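Local coordinates for genome polyprotein (Rhinovirus C, PDB 6KU8) that probably cleaves the viral polyprotein as a chymotrypsin-like 3C cysteine protease, and is captured here with the inhibitor rupintrivir, at residues A[9-12]-A[13-17]. Sequence-based numbering, arbitrary orientation.
Sequences FVRA and LIKRN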
loop_
_atom_site.group_PDB
_atom_site.type_symbol
_atom_site.label_atom_id
_atom_site.label_comp_id
_atom_site.label_asym_id
_atom_site.label_seq_id
_atom_site.Cartn_x
_atom_site.Cartn_y
_atom_site.Cartn_z
ATOM N N PHE A 9 3.221 -6.119 -16.038
ATOM C CA PHE A 9 2.029 -5.642 -15.338
ATOM C C PHE A 9 2.398 -4.782 -14.129
ATOM O O PHE A 9 1.871 -3.678 -13.950
ATOM C CB PHE A 9 1.172 -6.833 -14.904
ATOM C CG PHE A 9 -0.041 -6.458 -14.081
ATOM C CD1 PHE A 9 -1.275 -6.316 -14.683
ATOM C CD2 PHE A 9 0.051 -6.291 -12.696
ATOM C CE1 PHE A 9 -2.418 -5.991 -13.928
ATOM C CE2 PHE A 9 -1.074 -5.959 -11.930
ATOM C CZ PHE A 9 -2.314 -5.809 -12.553
ATOM N N VAL A 10 3.297 -5.276 -13.280
ATOM C CA VAL A 10 3.605 -4.546 -12.052
ATOM C C VAL A 10 4.305 -3.230 -12.370
ATOM O O VAL A 10 3.970 -2.182 -11.805
ATOM C CB VAL A 10 4.443 -5.415 -11.096
ATOM C CG1 VAL A 10 4.751 -4.637 -9.830
ATOM C CG2 VAL A 10 3.691 -6.680 -10.749
ATOM N N ARG A 11 5.286 -3.253 -13.278
ATOM C CA ARG A 11 5.943 -2.005 -13.658
ATOM C C ARG A 11 4.939 -0.994 -14.203
ATOM O O ARG A 11 4.997 0.196 -13.864
ATOM C CB ARG A 11 7.047 -2.267 -14.688
ATOM C CG ARG A 11 7.531 -1.002 -15.369
ATOM C CD ARG A 11 8.923 -1.149 -15.967
ATOM N NE ARG A 11 9.975 -0.872 -14.986
ATOM C CZ ARG A 11 11.279 -0.877 -15.263
ATOM N NH1 ARG A 11 11.695 -1.144 -16.496
ATOM N NH2 ARG A 11 12.169 -0.613 -14.311
ATOM N N ALA A 12 4.026 -1.438 -15.069
ATOM C CA ALA A 12 3.028 -0.512 -15.600
ATOM C C ALA A 12 2.151 0.048 -14.484
ATOM O O ALA A 12 1.759 1.222 -14.518
ATOM C CB ALA A 12 2.182 -1.204 -16.665
ATOM N N LEU A 13 1.840 -0.778 -13.485
ATOM C CA LEU A 13 1.074 -0.306 -12.331
ATOM C C LEU A 13 1.802 0.824 -11.612
ATOM O O LEU A 13 1.225 1.889 -11.347
ATOM C CB LEU A 13 0.809 -1.473 -11.365
ATOM C CG LEU A 13 0.023 -1.099 -10.095
ATOM C CD1 LEU A 13 -1.325 -0.537 -10.457
ATOM C CD2 LEU A 13 -0.124 -2.304 -9.157
ATOM N N ILE A 14 3.077 0.611 -11.286
ATOM C CA ILE A 14 3.854 1.657 -10.620
ATOM C C ILE A 14 3.857 2.936 -11.456
ATOM O O ILE A 14 3.591 4.032 -10.947
ATOM C CB ILE A 14 5.288 1.166 -10.337
ATOM C CG1 ILE A 14 5.282 -0.108 -9.479
ATOM C CG2 ILE A 14 6.118 2.263 -9.658
ATOM C CD1 ILE A 14 4.666 0.061 -8.086
ATOM N N LYS A 15 4.183 2.818 -12.750
ATOM C CA LYS A 15 4.289 4.002 -13.604
ATOM C C LYS A 15 2.963 4.745 -13.723
ATOM O O LYS A 15 2.936 5.983 -13.773
ATOM C CB LYS A 15 4.780 3.606 -14.998
ATOM C CG LYS A 15 6.245 3.168 -15.033
ATOM C CD LYS A 15 7.046 3.960 -16.074
ATOM C CE LYS A 15 6.456 3.811 -17.479
ATOM N NZ LYS A 15 7.373 4.322 -18.558
ATOM N N ARG A 16 1.852 4.011 -13.798
ATOM C CA ARG A 16 0.572 4.641 -14.115
ATOM C C ARG A 16 -0.122 5.177 -12.865
ATOM O O ARG A 16 -0.741 6.245 -12.910
ATOM C CB ARG A 16 -0.336 3.649 -14.842
ATOM C CG ARG A 16 -1.788 4.141 -15.083
ATOM C CD ARG A 16 -1.835 5.419 -15.959
ATOM N NE ARG A 16 -3.188 5.903 -16.266
ATOM C CZ ARG A 16 -3.939 6.634 -15.436
ATOM N NH1 ARG A 16 -3.489 6.954 -14.224
ATOM N NH2 ARG A 16 -5.151 7.037 -15.805
ATOM N N ASN A 17 -0.009 4.468 -11.734
ATOM C CA ASN A 17 -0.850 4.749 -10.578
ATOM C C ASN A 17 -0.103 5.123 -9.301
ATOM O O ASN A 17 -0.755 5.513 -8.331
ATOM C CB ASN A 17 -1.755 3.541 -10.277
ATOM C CG ASN A 17 -3.187 3.698 -10.834
ATOM O OD1 ASN A 17 -3.453 4.515 -11.732
ATOM N ND2 ASN A 17 -4.113 2.913 -10.288
#
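The Phe-9 ring and the side chain of Leu-13 sit one helical turn apart and are near each other without stacking: methyl CD2 of Leu-13 is 4.7 Å from ring atom CE2 of Phe-9, raised above the ring plane but beyond the ring's rim. The two residues meet instead through the backbone bond from Leu-13 N to Phe-9 O and through CB of Leu-13, 3.6 Å from that same O of Phe-9. The ring packs edge-to-face with Phe-92 and also touches Ile-160. These residues belong to alpha-helix 8-17, the N-terminal helix of the two-barrel, chymotrypsin-like 3C protease fold.

Four i to i+4 backbone bonds join 9-12 to 13-17, and Asn-17 N to Leu-13 O continues the series. The first, Leu-13 N to Phe-9 O, has an N-H...O angle of 153°; Lys-15 N to Arg-11 O is straighter at 171°. Side-chain carbons lie against the same acceptors. CG1 of Ile-14, set beside its own backbone N by a chi1 of -58°, is 3.4 Å from Val-10 O.

Burial divides the helix. Val-10, Leu-13 and Ile-14 face the second barrel, meeting Ala-106 and Val-153 between them, whereas Arg-11 and Lys-15 point to solvent. That exposed pair touches through aliphatic stems, CG of Arg-11 to CG of Lys-15 at 4.4 Å. The like charges stay apart, Arg-11 NE to Lys-15 NZ being 6.8 Å.

In the last turn the Arg-16 guanidinium binds Lys-85 O through NH2, and CB of Arg-16 lies 3.2 Å from O of Ala-12, the acceptor of the Arg-16 backbone N-H.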